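Local structure of TetR family transcriptional regulator (Streptomyces coelicolor, 6SRN) at residues A[32-37]-A[67-72]; A[108-113]-A[199-204]; A[183-188]-A[192-197]. The protein probably binds promoter DNA as a TetR-family regulator in which a bound furan hormone controls transcription, linking a small-molecule signal to antibiotic production in Streptomyces coelicolor. One frame throughout, in Å; residues are numbered along the deposited sequence.

Interaction 1. Residues A[32-37]-A[67-72]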
loop_
_atom_site.group_PDB
_atom_site.type_symbol
_atom_site.label_atom_id
_atom_site.label_comp_id
_atom_site.label_asym_id
_atom_site.label_seq_id
_atom_site.Cartn_x
_atom_site.Cartn_y
_atom_site.Cartn_z
ATOM N N ALA A 32 -7.418 27.009 -6.642
ATOM C CA ALA A 32 -6.211 26.427 -6.097
ATOM C C ALA A 32 -6.084 26.680 -4.591
ATOM O O ALA A 32 -5.673 25.797 -3.869
ATOM C CB ALA A 32 -5.001 26.940 -6.830
ATOM N N GLN A 33 -6.425 27.886 -4.133
ATOM C CA GLN A 33 -6.389 28.200 -2.694
ATOM C C GLN A 33 -7.396 27.380 -1.911
ATOM O O GLN A 33 -7.071 26.866 -0.836
ATOM C CB GLN A 33 -6.635 29.696 -2.464
ATOM C CG GLN A 33 -5.474 30.553 -2.912
ATOM C CD GLN A 33 -5.708 32.044 -2.760
ATOM O OE1 GLN A 33 -6.647 32.596 -3.314
ATOM N NE2 GLN A 33 -4.811 32.710 -2.042
ATOM N N ILE A 34 -8.585 27.244 -2.469
ATOM C CA ILE A 34 -9.610 26.401 -1.824
ATOM C C ILE A 34 -9.120 24.953 -1.785
ATOM O O ILE A 34 -9.262 24.292 -0.768
ATOM C CB ILE A 34 -10.974 26.517 -2.541
ATOM C CG1 ILE A 34 -11.477 27.968 -2.508
ATOM C CG2 ILE A 34 -11.999 25.569 -1.930
ATOM C CD1 ILE A 34 -12.593 28.276 -3.492
ATOM N N LEU A 35 -8.571 24.474 -2.890
ATOM C CA LEU A 35 -8.072 23.114 -2.965
ATOM C C LEU A 35 -6.939 22.883 -1.969
ATOM O O LEU A 35 -6.875 21.819 -1.385
ATOM C CB LEU A 35 -7.568 22.791 -4.377
ATOM C CG LEU A 35 -8.520 22.278 -5.457
ATOM C CD1 LEU A 35 -7.710 21.856 -6.681
ATOM C CD2 LEU A 35 -9.326 21.081 -4.969
ATOM N N GLU A 36 -6.065 23.869 -1.750
ATOM C CA GLU A 36 -4.983 23.715 -0.787
ATOM C C GLU A 36 -5.517 23.593 0.642
ATOM O O GLU A 36 -5.089 22.716 1.399
ATOM C CB GLU A 36 -4.015 24.879 -0.921
ATOM C CG GLU A 36 -2.676 24.674 -0.259
ATOM C CD GLU A 36 -1.782 23.606 -0.946
ATOM O OE1 GLU A 36 -1.840 23.332 -2.204
ATOM O OE2 GLU A 36 -0.921 23.056 -0.228
ATOM N N ALA A 37 -6.475 24.451 0.986
ATOM C CA ALA A 37 -7.121 24.364 2.293
ATOM C C ALA A 37 -7.852 23.056 2.499
ATOM O O ALA A 37 -7.730 22.446 3.561
ATOM C CB ALA A 37 -8.075 25.537 2.498
ATOM N N TYR A 67 -19.161 26.410 -2.419
ATOM C CA TYR A 67 -19.989 25.505 -3.213
ATOM C C TYR A 67 -20.097 25.940 -4.673
ATOM O O TYR A 67 -20.351 25.099 -5.546
ATOM C CB TYR A 67 -21.384 25.367 -2.589
ATOM C CG TYR A 67 -21.501 24.479 -1.352
ATOM C CD1 TYR A 67 -20.835 23.259 -1.255
ATOM C CD2 TYR A 67 -22.292 24.867 -0.294
ATOM C CE1 TYR A 67 -20.979 22.447 -0.137
ATOM C CE2 TYR A 67 -22.444 24.061 0.843
ATOM C CZ TYR A 67 -21.763 22.864 0.914
ATOM O OH TYR A 67 -21.925 22.070 2.041
ATOM N N PHE A 68 -19.887 27.220 -4.955
ATOM C CA PHE A 68 -19.812 27.664 -6.348
ATOM C C PHE A 68 -18.691 26.931 -7.087
ATOM O O PHE A 68 -18.879 26.470 -8.198
ATOM C CB PHE A 68 -19.596 29.147 -6.466
ATOM C CG PHE A 68 -19.339 29.613 -7.874
ATOM C CD1 PHE A 68 -20.351 29.564 -8.832
ATOM C CD2 PHE A 68 -18.102 30.137 -8.236
ATOM C CE1 PHE A 68 -20.135 30.036 -10.120
ATOM C CE2 PHE A 68 -17.876 30.597 -9.521
ATOM C CZ PHE A 68 -18.897 30.555 -10.470
ATOM N N HIS A 69 -17.540 26.810 -6.448
ATOM C CA HIS A 69 -16.410 26.093 -7.054
ATOM C C HIS A 69 -16.549 24.579 -6.983
ATOM O O HIS A 69 -16.214 23.873 -7.960
ATOM C CB HIS A 69 -15.156 26.500 -6.338
ATOM C CG HIS A 69 -14.811 27.953 -6.463
ATOM N ND1 HIS A 69 -14.058 28.437 -7.512
ATOM C CD2 HIS A 69 -15.065 29.019 -5.659
ATOM C CE1 HIS A 69 -13.889 29.742 -7.362
ATOM N NE2 HIS A 69 -14.469 30.118 -6.240
ATOM N N PHE A 70 -17.041 24.082 -5.838
ATOM C CA PHE A 70 -17.168 22.634 -5.581
ATOM C C PHE A 70 -18.497 22.382 -4.914
ATOM O O PHE A 70 -18.656 22.620 -3.718
ATOM C CB PHE A 70 -16.035 22.135 -4.634
ATOM C CG PHE A 70 -14.666 22.514 -5.077
ATOM C CD1 PHE A 70 -14.024 21.764 -6.046
ATOM C CD2 PHE A 70 -14.030 23.614 -4.522
ATOM C CE1 PHE A 70 -12.755 22.102 -6.460
ATOM C CE2 PHE A 70 -12.762 23.970 -4.959
ATOM C CZ PHE A 70 -12.143 23.220 -5.939
ATOM N N PRO A 71 -19.478 21.882 -5.681
ATOM C CA PRO A 71 -20.847 21.836 -5.146
ATOM C C PRO A 71 -21.113 20.877 -3.990
ATOM O O PRO A 71 -22.175 20.950 -3.387
ATOM C CB PRO A 71 -21.704 21.458 -6.374
ATOM C CG PRO A 71 -20.775 20.973 -7.397
ATOM C CD PRO A 71 -19.417 21.557 -7.126
ATOM N N SER A 72 -20.200 19.983 -3.675
ATOM C CA SER A 72 -20.344 19.100 -2.552
ATOM C C SER A 72 -18.987 18.706 -2.031
ATOM O O SER A 72 -17.968 18.841 -2.698
ATOM C CB SER A 72 -21.072 17.839 -2.992
ATOM O OG SER A 72 -20.262 17.202 -4.006
#

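Interaction 2. Residues A[108-113]-A[199-204]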
loop_
_atom_site.group_PDB
_atom_site.type_symbol
_atom_site.label_atom_id
_atom_site.label_comp_id
_atom_site.label_asym_id
_atom_site.label_seq_id
_atom_site.Cartn_x
_atom_site.Cartn_y
_atom_site.Cartn_z
ATOM N N GLU A 108 13.888 10.201 -11.572
ATOM C CA GLU A 108 13.712 11.541 -11.040
ATOM C C GLU A 108 12.223 11.813 -10.760
ATOM O O GLU A 108 11.883 12.527 -9.795
ATOM C CB GLU A 108 14.307 12.600 -11.954
ATOM C CG GLU A 108 14.157 14.019 -11.447
ATOM C CD GLU A 108 14.726 14.335 -10.070
ATOM O OE1 GLU A 108 15.538 13.552 -9.523
ATOM O OE2 GLU A 108 14.342 15.415 -9.558
ATOM N N MET A 109 11.330 11.278 -11.581
ATOM C CA MET A 109 9.899 11.414 -11.270
ATOM C C MET A 109 9.553 10.835 -9.914
ATOM O O MET A 109 8.809 11.433 -9.126
ATOM C CB MET A 109 9.067 10.742 -12.357
ATOM C CG MET A 109 9.075 11.542 -13.644
ATOM S SD MET A 109 8.091 13.016 -13.546
ATOM C CE MET A 109 6.443 12.312 -13.534
ATOM N N LEU A 110 10.085 9.650 -9.621
ATOM C CA LEU A 110 9.766 8.987 -8.352
ATOM C C LEU A 110 10.471 9.703 -7.168
ATOM O O LEU A 110 9.919 9.808 -6.074
ATOM C CB LEU A 110 10.062 7.471 -8.402
ATOM C CG LEU A 110 9.159 6.740 -9.410
ATOM C CD1 LEU A 110 9.699 5.321 -9.589
ATOM C CD2 LEU A 110 7.703 6.692 -8.943
ATOM N N HIS A 111 11.660 10.219 -7.389
ATOM C CA HIS A 111 12.312 11.098 -6.401
ATOM C C HIS A 111 11.412 12.273 -6.072
ATOM O O HIS A 111 11.151 12.571 -4.898
ATOM C CB HIS A 111 13.624 11.581 -7.038
ATOM C CG HIS A 111 14.450 12.487 -6.195
ATOM N ND1 HIS A 111 15.436 13.282 -6.754
ATOM C CD2 HIS A 111 14.390 12.829 -4.893
ATOM C CE1 HIS A 111 16.017 13.995 -5.786
ATOM N NE2 HIS A 111 15.411 13.720 -4.641
ATOM N N ARG A 112 10.917 12.953 -7.098
ATOM C CA ARG A 112 10.060 14.083 -6.885
ATOM C C ARG A 112 8.733 13.684 -6.200
ATOM O O ARG A 112 8.228 14.405 -5.344
ATOM C CB ARG A 112 9.804 14.786 -8.232
ATOM C CG ARG A 112 10.984 15.595 -8.699
ATOM C CD ARG A 112 10.699 16.385 -9.952
ATOM N NE ARG A 112 11.961 16.903 -10.479
ATOM C CZ ARG A 112 12.074 17.839 -11.407
ATOM N NH1 ARG A 112 10.998 18.389 -11.947
ATOM N NH2 ARG A 112 13.300 18.218 -11.794
ATOM N N ALA A 113 8.171 12.534 -6.576
ATOM C CA ALA A 113 6.965 12.054 -5.897
ATOM C C ALA A 113 7.226 11.837 -4.448
ATOM O O ALA A 113 6.341 12.134 -3.624
ATOM C CB ALA A 113 6.493 10.769 -6.527
ATOM N N GLU A 199 14.789 7.874 2.832
ATOM C CA GLU A 199 15.650 6.735 3.100
ATOM C C GLU A 199 14.999 5.440 2.680
ATOM O O GLU A 199 15.704 4.517 2.270
ATOM C CB GLU A 199 15.936 6.665 4.612
ATOM C CG GLU A 199 16.624 7.846 5.233
ATOM C CD GLU A 199 15.623 8.736 5.959
ATOM O OE1 GLU A 199 14.934 9.394 5.213
ATOM O OE2 GLU A 199 15.503 8.771 7.245
ATOM N N ARG A 200 13.701 5.314 2.944
ATOM C CA ARG A 200 12.988 4.077 2.599
ATOM C C ARG A 200 12.961 3.933 1.084
ATOM O O ARG A 200 13.101 2.827 0.548
ATOM C CB ARG A 200 11.582 4.100 3.205
ATOM C CG ARG A 200 11.512 4.210 4.725
ATOM C CD ARG A 200 11.987 2.966 5.466
ATOM N NE ARG A 200 13.429 2.803 5.455
ATOM C CZ ARG A 200 14.268 3.491 6.225
ATOM N NH1 ARG A 200 13.831 4.386 7.132
ATOM N NH2 ARG A 200 15.557 3.271 6.096
ATOM N N TRP A 201 12.715 5.025 0.367
ATOM C CA TRP A 201 12.747 4.982 -1.107
ATOM C C TRP A 201 14.145 4.671 -1.636
ATOM O O TRP A 201 14.268 3.845 -2.484
ATOM C CB TRP A 201 12.166 6.258 -1.709
ATOM C CG TRP A 201 12.172 6.230 -3.209
ATOM C CD1 TRP A 201 12.723 7.184 -4.016
ATOM C CD2 TRP A 201 11.692 5.174 -4.076
ATOM N NE1 TRP A 201 12.571 6.809 -5.320
ATOM C CE2 TRP A 201 11.962 5.586 -5.398
ATOM C CE3 TRP A 201 11.052 3.952 -3.862
ATOM C CZ2 TRP A 201 11.630 4.803 -6.512
ATOM C CZ3 TRP A 201 10.746 3.149 -4.960
ATOM C CH2 TRP A 201 11.016 3.605 -6.275
ATOM N N GLN A 202 15.168 5.284 -1.062
ATOM C CA GLN A 202 16.528 5.005 -1.525
ATOM C C GLN A 202 16.862 3.546 -1.480
ATOM O O GLN A 202 17.389 2.995 -2.437
ATOM C CB GLN A 202 17.540 5.792 -0.723
ATOM C CG GLN A 202 19.007 5.543 -1.113
ATOM C CD GLN A 202 19.225 5.521 -2.634
ATOM O OE1 GLN A 202 18.842 6.455 -3.338
ATOM N NE2 GLN A 202 19.880 4.450 -3.146
ATOM N N GLU A 203 16.534 2.885 -0.372
ATOM C CA GLU A 203 16.976 1.499 -0.250
ATOM C C GLU A 203 16.193 0.570 -1.178
ATOM O O GLU A 203 16.720 -0.416 -1.642
ATOM C CB GLU A 203 16.929 1.056 1.209
ATOM C CG GLU A 203 15.569 0.926 1.821
ATOM C CD GLU A 203 15.553 0.933 3.348
ATOM O OE1 GLU A 203 16.567 1.223 4.085
ATOM O OE2 GLU A 203 14.447 0.650 3.842
ATOM N N LEU A 204 14.931 0.860 -1.416
ATOM C CA LEU A 204 14.118 0.045 -2.310
ATOM C C LEU A 204 14.451 0.372 -3.790
ATOM O O LEU A 204 14.582 -0.558 -4.589
ATOM C CB LEU A 204 12.622 0.342 -2.038
ATOM C CG LEU A 204 11.611 -0.214 -3.046
ATOM C CD1 LEU A 204 11.709 -1.708 -3.133
ATOM C CD2 LEU A 204 10.195 0.232 -2.637
#

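Interaction 3. Residues A[183-188]-A[192-197]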
loop_
_atom_site.group_PDB
_atom_site.type_symbol
_atom_site.label_atom_id
_atom_site.label_comp_id
_atom_site.label_asym_id
_atom_site.label_seq_id
_atom_site.Cartn_x
_atom_site.Cartn_y
_atom_site.Cartn_z
ATOM N N GLY A 183 3.655 1.149 -1.992
ATOM C CA GLY A 183 3.750 0.441 -0.749
ATOM C C GLY A 183 4.753 1.089 0.200
ATOM O O GLY A 183 4.500 1.270 1.395
ATOM N N MET A 184 5.902 1.482 -0.357
ATOM C CA MET A 184 6.949 2.157 0.425
ATOM C C MET A 184 6.406 3.430 1.083
ATOM O O MET A 184 6.596 3.646 2.297
ATOM C CB MET A 184 8.139 2.429 -0.478
ATOM C CG MET A 184 9.260 3.167 0.147
ATOM S SD MET A 184 9.012 4.951 0.292
ATOM C CE MET A 184 8.670 5.486 -1.372
ATOM N N GLN A 185 5.709 4.243 0.292
ATOM C CA GLN A 185 5.252 5.525 0.847
ATOM C C GLN A 185 4.146 5.295 1.878
ATOM O O GLN A 185 4.032 6.040 2.831
ATOM C CB GLN A 185 4.901 6.523 -0.241
ATOM C CG GLN A 185 3.636 6.207 -1.051
ATOM C CD GLN A 185 2.370 6.588 -0.300
ATOM O OE1 GLN A 185 2.321 7.547 0.449
ATOM N NE2 GLN A 185 1.321 5.826 -0.517
ATOM N N HIS A 186 3.311 4.278 1.650
ATOM C CA HIS A 186 2.229 3.952 2.563
ATOM C C HIS A 186 2.757 3.458 3.889
ATOM O O HIS A 186 2.280 3.870 4.941
ATOM C CB HIS A 186 1.302 2.938 1.921
ATOM C CG HIS A 186 0.029 2.799 2.633
ATOM N ND1 HIS A 186 -1.000 3.705 2.493
ATOM C CD2 HIS A 186 -0.411 1.854 3.494
ATOM C CE1 HIS A 186 -2.005 3.330 3.265
ATOM N NE2 HIS A 186 -1.685 2.189 3.841
ATOM N N VAL A 187 3.751 2.562 3.831
ATOM C CA VAL A 187 4.345 2.114 5.060
ATOM C C VAL A 187 4.956 3.287 5.826
ATOM O O VAL A 187 4.811 3.382 7.041
ATOM C CB VAL A 187 5.427 1.015 4.808
ATOM C CG1 VAL A 187 6.280 0.745 6.053
ATOM C CG2 VAL A 187 4.826 -0.270 4.235
ATOM N N SER A 188 5.673 4.137 5.112
ATOM C CA SER A 188 6.281 5.305 5.709
ATOM C C SER A 188 5.241 6.227 6.343
ATOM O O SER A 188 5.443 6.729 7.450
ATOM C CB SER A 188 7.115 6.047 4.664
ATOM O OG SER A 188 7.794 7.171 5.218
ATOM N N HIS A 192 5.451 6.215 10.282
ATOM C CA HIS A 192 6.323 7.340 10.590
ATOM C C HIS A 192 5.900 8.671 10.028
ATOM O O HIS A 192 6.696 9.635 10.044
ATOM C CB HIS A 192 7.754 7.018 10.132
ATOM C CG HIS A 192 8.299 5.747 10.702
ATOM N ND1 HIS A 192 8.461 5.541 12.056
ATOM C CD2 HIS A 192 8.694 4.603 10.102
ATOM C CE1 HIS A 192 8.915 4.319 12.272
ATOM N NE2 HIS A 192 9.068 3.731 11.104
ATOM N N GLN A 193 4.666 8.781 9.565
ATOM C CA GLN A 193 4.135 10.016 9.015
ATOM C C GLN A 193 5.029 10.588 7.874
ATOM O O GLN A 193 5.219 11.801 7.739
ATOM C CB GLN A 193 3.917 11.083 10.112
ATOM C CG GLN A 193 2.892 10.685 11.166
ATOM C CD GLN A 193 3.311 9.504 12.041
ATOM O OE1 GLN A 193 2.681 8.442 11.999
ATOM N NE2 GLN A 193 4.382 9.682 12.852
ATOM N N ARG A 194 5.615 9.656 7.123
ATOM C CA ARG A 194 6.493 9.904 5.999
ATOM C C ARG A 194 7.808 10.605 6.330
ATOM O O ARG A 194 8.558 10.985 5.438
ATOM C CB ARG A 194 5.755 10.622 4.854
ATOM C CG ARG A 194 4.610 9.847 4.226
ATOM C CD ARG A 194 4.147 10.454 2.938
ATOM N NE ARG A 194 3.011 9.698 2.380
ATOM C CZ ARG A 194 1.726 9.988 2.620
ATOM N NH1 ARG A 194 1.387 10.978 3.402
ATOM N NH2 ARG A 194 0.761 9.248 2.080
ATOM N N ALA A 195 8.176 10.645 7.598
ATOM C CA ALA A 195 9.384 11.374 8.005
ATOM C C ALA A 195 10.660 10.732 7.387
ATOM O O ALA A 195 11.618 11.416 7.066
ATOM C CB ALA A 195 9.499 11.390 9.507
ATOM N N ASP A 196 10.637 9.415 7.243
ATOM C CA ASP A 196 11.769 8.628 6.775
ATOM C C ASP A 196 11.599 8.217 5.301
ATOM O O ASP A 196 12.330 7.368 4.801
ATOM C CB ASP A 196 11.952 7.335 7.599
ATOM C CG ASP A 196 10.811 6.318 7.424
ATOM O OD1 ASP A 196 9.674 6.748 7.101
ATOM O OD2 ASP A 196 11.019 5.102 7.729
ATOM N N ILE A 197 10.690 8.845 4.568
ATOM C CA ILE A 197 10.350 8.389 3.225
ATOM C C ILE A 197 11.546 8.376 2.287
ATOM O O ILE A 197 11.685 7.455 1.457
ATOM C CB ILE A 197 9.162 9.193 2.631
ATOM C CG1 ILE A 197 8.684 8.536 1.359
ATOM C CG2 ILE A 197 9.494 10.646 2.416
ATOM C CD1 ILE A 197 7.408 9.110 0.820
#

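Interaction 1. Residues A[32-37]-A[67-72]
H69, whose imidazole lies against I34, is also tied to the partner helix by its backbone: its carbonyl O accepts a hydrogen bond from NH1 of R31, at the start of helix 31-49. Between 32-37 and 67-72 themselves no hydrogen bond forms, and what meets is aliphatic carbon and aromatic rings. I34 sends its two branches to two different rings. Its CD1 sits over one face of the H69 imidazole as a CH-pi contact, 3.8 Å from the ring centroid and 28° off the normal. F68 CD2 lies over the opposite face, which leaves the imidazole sandwiched between an aliphatic branch and a neighbouring ring. The other branch of I34 goes to F70: CG2, anti to the backbone N, meets F70 CE2 at 3.5 Å, while CG1 lies beside that N (chi1 -60°) and carries CD1 to the imidazole. The side chains of I34 and F70 slide past each other in opposite directions. One helix position on, L35 crosses F70 at about a right angle and lays CD2 3.7 Å from F70 CZ.

The ring of F70 also packs on L76 and A79 of helix 73-86, L35 on A79 and V80 of that helix, and I34 on M61. This is the helical core of a TetR-type DNA-binding domain; 67-70 closes the predicted helix-turn-helix, and S72 then N-caps helix 73-86. Because the side chains meet through carbon and ring surfaces alone, their fit depends on shape, and the polar tie between H69 and helix 31-49 is made by the backbone O of H69 and the R31 guanidinium.

Interaction 2. Residues A[108-113]-A[199-204]
L110 and W201 carry the apolar part of this helix-to-helix contact, crossing at about a right angle. CB of L110 comes to 3.6 Å from W201 CZ2, and L110 CD1 lies 3.7 Å from that same CZ2, so the leucine meets the benzo half of the indole with both the root and one branch of its side chain. The indole reaches across because its CG is anti to the backbone N (chi1 -179°). F181 of helix 170-192 adds an edge-to-face ring contact with W201 and also packs on L110, while W147 touches L110 from helix 145-161.

No hydrogen bond crosses between 108-113 and 199-204; the polar bonds run along each helix. In the first, E108 serves two neighbours: OE1 accepts from H111 ND1 at 2.8 Å, on the syn side, and OE2 uses its anti lone pair for R112 NE at 3.0 Å in a salt bridge. R112 NH1 continues to E94. In the second, R200 grips E203 side-on, NE to OE2 at 2.9 Å and NH2 to OE1 at 3.0 Å. The carboxylate is met from above its plane, although both oxygens lie close to the plane of the guanidinium. R175 of the second subunit adds a salt bridge to E203 OE2.

The helices belong to the ligand-binding and dimerisation part of a TetR-type regulator. L110 touches the bound furan carboxylic acid, and W201 packs against L110, consistent with a second-layer role behind the pocket. Away from that apolar contact stand the carboxylates of E108 and E203, whose charge is probably balanced by R112, and by R200 with R175 of the second subunit.

Interaction 3. Residues A[183-188]-A[192-197]
S188 O, near the end of helix 170-192, takes two backbone donors from further along the chain: H192 N, four residues on, at 2.9 Å and R194 N, six residues on, at 3.0 Å. They arrive from opposite faces of the carbonyl plane, R194 N lying well above it. The side chain of S188 is engaged too, OG donating to D196 OD1 at 2.7 Å on the syn side of the carboxylate. The other oxygen, D196 OD2, receives R200 NH1 in a salt bridge.

The loop is a tight two-turn connection between helix 170-192 and helix 197-212: a type I' turn spans H192 to A195, closed by A195 N to H192 O, and a type I turn spans R194 to I197. I197 then starts helix 197-212, and its CG1 lies 3.8 Å from M184 SD.

Q185 touches the bound furan ligand, and R194 probably holds its amide from the second shell. From the turn, R194 extends alongside Q185 with guanidinium and amide nearly coplanar, 15° apart. NH2 and NE of R194 both donate to Q185 OE1, at 2.8 and 3.0 Å, fixing how the amide is flipped. Q185 NE2 makes a weak hydrogen bond to F182 O.

In the fold
Interaction 1 comes first along the chain, in the predicted DNA-binding region, and stands apart: its centre is 31 Å from that of interaction 2 and 28 Å from that of interaction 3, with no touch to either. Interactions 2 and 3 share the C-terminal domain, centres 11 Å apart, and 183-197 falls between the two segments of interaction 2. They meet where M184 of helix 170-192 packs against W201 and L204 of helix 197-212. Each holds a ligand-pocket residue, L110 or Q185, and each touches the second subunit. Helix 170-192 thus serves both hormone pocket and dimer interface, with the predicted DNA-binding region at a distance.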